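PDB 5Y9S: Vv2_1132 from Vibrio vulnificus CMCP6, which probably regulates transcription as a tetrameric LysR-family protein, joining a DNA-binding winged helix-turn-helix domain to a periplasmic-binding-protein-like domain expected to sense an effector. Local coordinates for residues Phe11-Asp16 with Glu48-Val53; Thr133-Val136 with Ala141-Gln144; Phe155-Ser160 with Thr209-Val214. All coordinates share one frame; numbering follows the deposited sequence.

Contact 1 (Phe11-Asp16 with Glu48-Val53); sequences FKWLED and EVWIGV
Trp13 and Trp50 carry the whole contact, and what joins them is apolar. The six-membered ring of Trp13 comes with its CZ3 corner to the root of the Trp50 side chain, 3.6 Å from Trp50 CB, and CH2 follows alongside. The same CZ3 lies 3.7 Å from Trp50 CG, where the indole begins. The indole planes are inclined at 54°, neither stacked nor edge-to-face, with 5.5 Å between the centroids of the Trp13 six-membered ring and the Trp50 five-membered ring. With CG of Trp50 anti to the backbone N (chi1 -178°), the start of its indole, CG as well as CB, lies against Trp13 CZ3.

Polar interactions lie around the pair. Asp16 on helix 11-22 forms salt bridges with Arg33 and with Arg43 of helix 37-51, while Lys87 of the second subunit makes a cation-pi contact with Trp50 and a hydrogen bond to its carbonyl O.

These helices are the first and third of the winged helix-turn-helix, the third being the recognition helix in this family. The direct touch of the two segments is buried and apolar, with no hydrogen bond and no stacked rings, and Trp13 extends it onto Ala46 and Leu47 of helix 37-51.

Contact 2 (Thr133-Val136 with Ala141-Gln144); sequences TPSV and AHFQ
Ser135 and His142 meet through a single hydrogen bond inside a beta-alpha-beta crossover. Strand 129-134 runs into helix 139-147, which leads to strand 153-157, and both strands lie beside strand 100-105 and parallel to it. The contact therefore spans from the end of the first strand to the helix that follows it.

Along the helix, contact begins at His142. This side chain has CG anti to the carbonyl carbon (chi1 -62°), which sends the imidazole across to the end of the strand. Its NE2 lies 2.8 Å from Ser135 OG, a hydrogen bond in which either atom could be the donor. The serine oxygen arrives at the ring edge, near the ring plane, so the bond uses the in-plane direction of the nitrogen and not the face of the imidazole. Ser135 OG also takes a hydrogen bond from the backbone N of Leu137, which ties the serine to the turn before the helix; the largely buried imidazole packs on Val104 and Leu154 of the neighbouring strands.

Phe143 points about a quarter-turn round the helix from His142, where its ring meets Tyr284 and stands edge-to-face with Tyr61 of the third subunit. Gln144 packs on Ser27 of that subunit, so the helix takes part in the tetramer.

At the serine the approach is tight: the CB-OG bond stands at about 93° to the line from OG to NE2, which brings Ser135 CB to 3.2 Å from His142 NE2.

Contact 3 (Phe155-Ser160 with Thr209-Val214); sequences FTYNIS and TFLSKV
Tyr157 lies against Phe210 from its first side-chain atom. CB sits over one face of the Phe210 ring, offset toward the rim, in a CH-pi contact: it is 3.6 Å from the ring centroid and 26° off the ring normal. Its nearest ring atoms are CD2 and CE2 of Phe210, with Tyr157 CB to Phe210 CD2 at 3.3 Å. CG, one bond further, is still close, 3.6 Å from the same Phe210 CD2. Beyond CG the tyrosine ring slides off its neighbour. CD2 of Tyr157 keeps a looser touch on Phe210 CD2, but the two rings, although nearly parallel with planes at 10°, have centroids 5.4 Å apart, so far offset that little of one ring lies over the other. Leu211 takes over from there: its CD2 stands above the centre of one face of the tyrosine ring, and its CD1 is 4.2 Å from Tyr157 CE2. At the tip, Tyr157 OH is likewise 4.2 Å from Leu211 CD1, and the side chain also touches His254.

The contact bridges the two alpha/beta subdomains of a periplasmic-binding-protein-like fold. Strand 153-157 belongs to the sheet of one, and helix 210-220 connects parallel strands 199-205 and 225-232 in the other; in LysR regulators the effector typically binds in the cleft between them. Ile279 of strand 277-286 packs on both Phe210 and Leu211.

Phe210 reaches back across with CG anti to the backbone N (chi1 173°). At its far end the poorly ordered Asn158 places OD1 3.7 Å from Phe210 CZ, with amide and ring planes perpendicular. Just before Phe210, Thr209 is the N-cap of the helix: its OG1 accepts from Ser212 N at 3.2 Å and is also hydrogen-bonded to the carbonyl O of Ser206.

Overall arrangement
From the N terminus, contact 1 closes first, bringing helix 11-22 and the end of helix 37-51 together over a mostly helical excursion of 31 residues within the DNA-binding domain. The chain then runs through the long helix 67-90 into the second domain. There contact 2 closes a turn of only four residues between strand 129-134 and helix 139-147. Contact 3 opens on the next strand and closes after 48 intervening residues, tying strand 153-157 to helix 210-220. The three follow in series, none nested or crossed. Contacts 2 and 3 have centres about 14 Å apart and both touch the third subunit; the centre of contact 1 is about 39 Å from that of contact 2.

Contact 1 (Phe11-Asp16 with Glu48-Val53)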
loop_
_atom_site.group_PDB
_atom_site.type_symbol
_atom_site.label_atom_id
_atom_site.label_comp_id
_atom_site.label_asym_id
_atom_site.label_seq_id
_atom_site.Cartn_x
_atom_site.Cartn_y
_atom_site.Cartn_z
ATOM N N PHE D 11 -5.506 6.982 -13.492
ATOM C CA PHE D 11 -6.121 6.361 -12.330
ATOM C C PHE D 11 -7.321 5.514 -12.724
ATOM O O PHE D 11 -7.514 4.415 -12.182
ATOM C CB PHE D 11 -6.503 7.453 -11.327
ATOM C CG PHE D 11 -7.506 7.023 -10.302
ATOM C CD1 PHE D 11 -7.099 6.388 -9.150
ATOM C CD2 PHE D 11 -8.864 7.278 -10.480
ATOM C CE1 PHE D 11 -8.026 5.996 -8.197
ATOM C CE2 PHE D 11 -9.792 6.877 -9.534
ATOM C CZ PHE D 11 -9.370 6.237 -8.388
ATOM N N LYS D 12 -8.151 5.993 -13.662
ATOM C CA LYS D 12 -9.400 5.262 -13.878
ATOM C C LYS D 12 -9.209 3.960 -14.658
ATOM O O LYS D 12 -10.130 3.136 -14.675
ATOM C CB LYS D 12 -10.459 6.145 -14.559
ATOM C CG LYS D 12 -9.942 7.180 -15.514
ATOM C CD LYS D 12 -11.085 8.045 -16.017
ATOM C CE LYS D 12 -11.326 9.254 -15.092
ATOM N NZ LYS D 12 -12.600 9.989 -15.406
ATOM N N TRP D 13 -8.039 3.741 -15.277
ATOM C CA TRP D 13 -7.691 2.424 -15.835
ATOM C C TRP D 13 -7.851 1.315 -14.795
ATOM O O TRP D 13 -8.244 0.183 -15.122
ATOM C CB TRP D 13 -6.234 2.425 -16.321
ATOM C CG TRP D 13 -5.959 3.309 -17.501
ATOM C CD1 TRP D 13 -6.884 3.895 -18.328
ATOM C CD2 TRP D 13 -4.664 3.713 -17.992
ATOM N NE1 TRP D 13 -6.239 4.617 -19.302
ATOM C CE2 TRP D 13 -4.882 4.529 -19.118
ATOM C CE3 TRP D 13 -3.355 3.465 -17.586
ATOM C CZ2 TRP D 13 -3.841 5.097 -19.838
ATOM C CZ3 TRP D 13 -2.318 4.028 -18.300
ATOM C CH2 TRP D 13 -2.567 4.825 -19.427
ATOM N N LEU D 14 -7.552 1.623 -13.536
ATOM C CA LEU D 14 -7.587 0.601 -12.499
ATOM C C LEU D 14 -8.999 0.092 -12.281
ATOM O O LEU D 14 -9.252 -1.114 -12.342
ATOM C CB LEU D 14 -7.011 1.161 -11.207
ATOM C CG LEU D 14 -5.622 1.749 -11.375
ATOM C CD1 LEU D 14 -5.159 2.334 -10.062
ATOM C CD2 LEU D 14 -4.669 0.691 -11.847
ATOM N N GLU D 15 -9.943 0.992 -12.025
ATOM C CA GLU D 15 -11.328 0.536 -11.902
ATOM C C GLU D 15 -11.831 -0.002 -13.229
ATOM O O GLU D 15 -12.592 -0.975 -13.250
ATOM C CB GLU D 15 -12.237 1.663 -11.392
ATOM C CG GLU D 15 -11.525 2.689 -10.501
ATOM C CD GLU D 15 -12.433 3.840 -10.035
ATOM O OE1 GLU D 15 -13.539 3.542 -9.524
ATOM O OE2 GLU D 15 -12.048 5.034 -10.181
ATOM N N ASP D 16 -11.399 0.594 -14.346
ATOM C CA ASP D 16 -11.689 -0.006 -15.656
ATOM C C ASP D 16 -11.286 -1.465 -15.656
ATOM O O ASP D 16 -12.082 -2.349 -15.987
ATOM C CB ASP D 16 -10.942 0.724 -16.772
ATOM C CG ASP D 16 -11.521 2.086 -17.064
ATOM O OD1 ASP D 16 -12.634 2.348 -16.584
ATOM O OD2 ASP D 16 -10.866 2.903 -17.755
ATOM N N GLU D 48 -3.158 -1.492 -21.392
ATOM C CA GLU D 48 -2.307 -2.604 -21.801
ATOM C C GLU D 48 -1.026 -2.102 -22.456
ATOM O O GLU D 48 0.062 -2.623 -22.168
ATOM C CB GLU D 48 -3.086 -3.563 -22.714
ATOM C CG GLU D 48 -4.089 -4.412 -21.899
ATOM C CD GLU D 48 -4.742 -5.562 -22.654
ATOM O OE1 GLU D 48 -5.075 -6.574 -21.999
ATOM O OE2 GLU D 48 -4.941 -5.469 -23.880
ATOM N N VAL D 49 -1.127 -1.077 -23.315
ATOM C CA VAL D 49 0.062 -0.426 -23.874
ATOM C C VAL D 49 0.991 0.043 -22.760
ATOM O O VAL D 49 2.205 -0.206 -22.783
ATOM C CB VAL D 49 -0.345 0.755 -24.772
ATOM C CG1 VAL D 49 0.901 1.537 -25.180
ATOM C CG2 VAL D 49 -1.101 0.259 -26.003
ATOM N N TRP D 50 0.429 0.725 -21.766
ATOM C CA TRP D 50 1.235 1.260 -20.678
ATOM C C TRP D 50 1.963 0.156 -19.913
ATOM O O TRP D 50 3.179 0.228 -19.712
ATOM C CB TRP D 50 0.355 2.073 -19.735
ATOM C CG TRP D 50 1.126 2.693 -18.618
ATOM C CD1 TRP D 50 1.813 3.868 -18.654
ATOM C CD2 TRP D 50 1.293 2.171 -17.297
ATOM N NE1 TRP D 50 2.382 4.126 -17.429
ATOM C CE2 TRP D 50 2.070 3.103 -16.576
ATOM C CE3 TRP D 50 0.830 1.028 -16.642
ATOM C CZ2 TRP D 50 2.426 2.906 -15.250
ATOM C CZ3 TRP D 50 1.170 0.842 -15.327
ATOM C CH2 TRP D 50 1.977 1.768 -14.642
ATOM N N ILE D 51 1.234 -0.861 -19.449
ATOM C CA ILE D 51 1.859 -1.930 -18.668
ATOM C C ILE D 51 2.807 -2.796 -19.507
ATOM O O ILE D 51 3.675 -3.467 -18.945
ATOM C CB ILE D 51 0.788 -2.825 -18.024
ATOM C CG1 ILE D 51 1.384 -3.605 -16.838
ATOM C CG2 ILE D 51 0.277 -3.808 -19.063
ATOM C CD1 ILE D 51 1.653 -2.789 -15.602
ATOM N N GLY D 52 2.653 -2.828 -20.835
ATOM C CA GLY D 52 3.560 -3.553 -21.715
ATOM C C GLY D 52 3.156 -4.969 -22.095
ATOM O O GLY D 52 3.782 -5.552 -22.991
ATOM N N VAL D 53 2.143 -5.548 -21.456
ATOM C CA VAL D 53 1.742 -6.930 -21.720
ATOM C C VAL D 53 0.220 -7.004 -21.738
ATOM O O VAL D 53 -0.465 -6.150 -21.162
ATOM C CB VAL D 53 2.305 -7.912 -20.666
ATOM C CG1 VAL D 53 3.811 -7.995 -20.760
ATOM C CG2 VAL D 53 1.882 -7.522 -19.254
#

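Contact 2 (Thr133-Val136 with Ala141-Gln144)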
loop_
_atom_site.group_PDB
_atom_site.type_symbol
_atom_site.label_atom_id
_atom_site.label_comp_id
_atom_site.label_asym_id
_atom_site.label_seq_id
_atom_site.Cartn_x
_atom_site.Cartn_y
_atom_site.Cartn_z
ATOM N N THR D 133 -26.036 10.097 11.410
ATOM C CA THR D 133 -25.083 9.054 11.040
ATOM C C THR D 133 -24.765 8.195 12.250
ATOM O O THR D 133 -23.977 8.612 13.116
ATOM C CB THR D 133 -23.794 9.644 10.473
ATOM O OG1 THR D 133 -22.887 9.893 11.550
ATOM C CG2 THR D 133 -24.082 10.927 9.738
ATOM N N PRO D 134 -25.321 6.983 12.346
ATOM C CA PRO D 134 -24.945 6.096 13.447
ATOM C C PRO D 134 -23.473 5.753 13.330
ATOM O O PRO D 134 -22.919 5.706 12.232
ATOM C CB PRO D 134 -25.829 4.863 13.238
ATOM C CG PRO D 134 -26.730 5.192 12.077
ATOM C CD PRO D 134 -26.069 6.269 11.306
ATOM N N SER D 135 -22.834 5.513 14.473
ATOM C CA SER D 135 -21.387 5.354 14.495
ATOM C C SER D 135 -20.984 4.412 15.617
ATOM O O SER D 135 -21.515 4.500 16.728
ATOM C CB SER D 135 -20.691 6.711 14.683
ATOM O OG SER D 135 -19.299 6.552 14.920
ATOM N N VAL D 136 -20.039 3.517 15.327
ATOM C CA VAL D 136 -19.441 2.675 16.360
ATOM C C VAL D 136 -18.090 3.208 16.807
ATOM O O VAL D 136 -17.396 2.538 17.573
ATOM C CB VAL D 136 -19.307 1.203 15.915
ATOM C CG1 VAL D 136 -20.635 0.663 15.433
ATOM C CG2 VAL D 136 -18.223 1.037 14.831
ATOM N N ALA D 141 -14.065 9.543 20.233
ATOM C CA ALA D 141 -14.101 10.054 18.860
ATOM C C ALA D 141 -15.207 11.092 18.681
ATOM O O ALA D 141 -15.001 12.120 18.025
ATOM C CB ALA D 141 -14.282 8.904 17.867
ATOM N N HIS D 142 -16.385 10.846 19.275
ATOM C CA HIS D 142 -17.537 11.730 19.073
ATOM C C HIS D 142 -17.402 13.026 19.846
ATOM O O HIS D 142 -17.829 14.076 19.360
ATOM C CB HIS D 142 -18.829 11.030 19.471
ATOM C CG HIS D 142 -19.130 9.811 18.653
ATOM N ND1 HIS D 142 -19.903 8.771 19.121
ATOM C CD2 HIS D 142 -18.771 9.477 17.393
ATOM C CE1 HIS D 142 -20.009 7.848 18.183
ATOM N NE2 HIS D 142 -19.330 8.250 17.125
ATOM N N PHE D 143 -16.856 12.976 21.064
ATOM C CA PHE D 143 -16.509 14.228 21.736
ATOM C C PHE D 143 -15.581 15.051 20.853
ATOM O O PHE D 143 -15.791 16.254 20.670
ATOM C CB PHE D 143 -15.846 13.960 23.094
ATOM C CG PHE D 143 -16.796 13.502 24.165
ATOM C CD1 PHE D 143 -18.157 13.443 23.930
ATOM C CD2 PHE D 143 -16.319 13.134 25.414
ATOM C CE1 PHE D 143 -19.034 13.025 24.927
ATOM C CE2 PHE D 143 -17.188 12.717 26.416
ATOM C CZ PHE D 143 -18.544 12.660 26.176
ATOM N N GLN D 144 -14.571 14.399 20.264
ATOM C CA GLN D 144 -13.635 15.097 19.389
ATOM C C GLN D 144 -14.363 15.720 18.202
ATOM O O GLN D 144 -14.036 16.835 17.781
ATOM C CB GLN D 144 -12.540 14.130 18.917
ATOM C CG GLN D 144 -11.307 14.797 18.336
ATOM C CD GLN D 144 -10.562 15.607 19.386
ATOM O OE1 GLN D 144 -10.215 15.088 20.469
ATOM N NE2 GLN D 144 -10.318 16.892 19.080
#

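Contact 3 (Phe155-Ser160 with Thr209-Val214)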
loop_
_atom_site.group_PDB
_atom_site.type_symbol
_atom_site.label_atom_id
_atom_site.label_comp_id
_atom_site.label_asym_id
_atom_site.label_seq_id
_atom_site.Cartn_x
_atom_site.Cartn_y
_atom_site.Cartn_z
ATOM N N PHE D 155 -26.036 11.772 20.763
ATOM C CA PHE D 155 -26.927 11.099 21.703
ATOM C C PHE D 155 -26.243 9.833 22.188
ATOM O O PHE D 155 -25.663 9.099 21.383
ATOM C CB PHE D 155 -28.257 10.765 21.041
ATOM C CG PHE D 155 -29.093 11.958 20.766
ATOM C CD1 PHE D 155 -28.886 12.710 19.622
ATOM C CD2 PHE D 155 -30.081 12.345 21.653
ATOM C CE1 PHE D 155 -29.650 13.828 19.365
ATOM C CE2 PHE D 155 -30.851 13.463 21.406
ATOM C CZ PHE D 155 -30.638 14.211 20.266
ATOM N N THR D 156 -26.293 9.585 23.496
ATOM C CA THR D 156 -25.576 8.438 24.046
ATOM C C THR D 156 -26.144 8.070 25.409
ATOM O O THR D 156 -26.809 8.872 26.067
ATOM C CB THR D 156 -24.073 8.728 24.163
ATOM O OG1 THR D 156 -23.359 7.515 24.440
ATOM C CG2 THR D 156 -23.823 9.742 25.272
ATOM N N TYR D 157 -25.885 6.829 25.809
ATOM C CA TYR D 157 -26.131 6.378 27.175
ATOM C C TYR D 157 -25.010 6.873 28.086
ATOM O O TYR D 157 -23.857 7.007 27.660
ATOM C CB TYR D 157 -26.212 4.847 27.238
ATOM C CG TYR D 157 -27.341 4.188 26.449
ATOM C CD1 TYR D 157 -28.667 4.349 26.833
ATOM C CD2 TYR D 157 -27.074 3.395 25.332
ATOM C CE1 TYR D 157 -29.701 3.760 26.131
ATOM C CE2 TYR D 157 -28.104 2.793 24.615
ATOM C CZ TYR D 157 -29.421 2.988 25.026
ATOM O OH TYR D 157 -30.467 2.412 24.347
ATOM N N ASN D 158 -25.355 7.143 29.349
ATOM C CA ASN D 158 -24.422 7.802 30.267
ATOM C C ASN D 158 -23.136 6.997 30.413
ATOM O O ASN D 158 -23.125 5.776 30.282
ATOM C CB ASN D 158 -25.062 7.996 31.639
ATOM C CG ASN D 158 -25.407 6.679 32.299
ATOM O OD1 ASN D 158 -24.521 5.900 32.652
ATOM N ND2 ASN D 158 -26.702 6.413 32.456
ATOM N N ILE D 159 -22.042 7.690 30.700
ATOM C CA ILE D 159 -20.710 7.093 30.664
ATOM C C ILE D 159 -20.169 7.013 32.087
ATOM O O ILE D 159 -19.994 8.038 32.757
ATOM C CB ILE D 159 -19.755 7.878 29.748
ATOM C CG1 ILE D 159 -20.486 8.372 28.495
ATOM C CG2 ILE D 159 -18.560 7.018 29.365
ATOM C CD1 ILE D 159 -21.028 9.784 28.627
ATOM N N SER D 160 -19.922 5.792 32.547
ATOM C CA SER D 160 -19.169 5.554 33.771
ATOM C C SER D 160 -17.690 5.471 33.403
ATOM O O SER D 160 -17.289 4.583 32.639
ATOM C CB SER D 160 -19.642 4.268 34.450
ATOM O OG SER D 160 -19.413 4.301 35.847
ATOM N N THR D 209 -20.662 -3.514 24.419
ATOM C CA THR D 209 -21.698 -2.508 24.288
ATOM C C THR D 209 -21.892 -1.836 25.636
ATOM O O THR D 209 -21.583 -2.404 26.685
ATOM C CB THR D 209 -23.016 -3.142 23.852
ATOM O OG1 THR D 209 -23.417 -4.099 24.845
ATOM C CG2 THR D 209 -22.851 -3.851 22.535
ATOM N N PHE D 210 -22.464 -0.639 25.618
ATOM C CA PHE D 210 -22.817 -0.037 26.897
ATOM C C PHE D 210 -23.795 -0.915 27.680
ATOM O O PHE D 210 -23.645 -1.092 28.899
ATOM C CB PHE D 210 -23.422 1.344 26.706
ATOM C CG PHE D 210 -23.959 1.919 27.978
ATOM C CD1 PHE D 210 -23.093 2.473 28.910
ATOM C CD2 PHE D 210 -25.314 1.869 28.274
ATOM C CE1 PHE D 210 -23.563 2.988 30.095
ATOM C CE2 PHE D 210 -25.797 2.405 29.468
ATOM C CZ PHE D 210 -24.920 2.977 30.368
ATOM N N LEU D 211 -24.803 -1.480 27.000
ATOM C CA LEU D 211 -25.874 -2.130 27.751
ATOM C C LEU D 211 -25.396 -3.399 28.428
ATOM O O LEU D 211 -25.912 -3.760 29.488
ATOM C CB LEU D 211 -27.086 -2.404 26.849
ATOM C CG LEU D 211 -27.713 -1.096 26.364
ATOM C CD1 LEU D 211 -28.714 -1.336 25.259
ATOM C CD2 LEU D 211 -28.336 -0.397 27.542
ATOM N N SER D 212 -24.406 -4.072 27.854
ATOM C CA SER D 212 -23.824 -5.225 28.528
ATOM C C SER D 212 -23.160 -4.818 29.836
ATOM O O SER D 212 -23.280 -5.507 30.858
ATOM C CB SER D 212 -22.805 -5.884 27.607
ATOM O OG SER D 212 -21.958 -6.760 28.318
ATOM N N LYS D 213 -22.413 -3.716 29.802
ATOM C CA LYS D 213 -21.711 -3.231 30.976
ATOM C C LYS D 213 -22.666 -2.719 32.037
ATOM O O LYS D 213 -22.254 -2.539 33.187
ATOM C CB LYS D 213 -20.733 -2.140 30.555
ATOM C CG LYS D 213 -19.761 -2.620 29.483
ATOM C CD LYS D 213 -19.151 -1.456 28.732
ATOM C CE LYS D 213 -18.087 -1.952 27.783
ATOM N NZ LYS D 213 -17.474 -3.198 28.317
ATOM N N VAL D 214 -23.931 -2.500 31.681
ATOM C CA VAL D 214 -24.952 -2.042 32.617
ATOM C C VAL D 214 -25.778 -3.231 33.101
ATOM O O VAL D 214 -26.165 -3.308 34.276
ATOM C CB VAL D 214 -25.826 -0.961 31.951
ATOM C CG1 VAL D 214 -27.221 -0.930 32.516
ATOM C CG2 VAL D 214 -25.187 0.363 32.157
#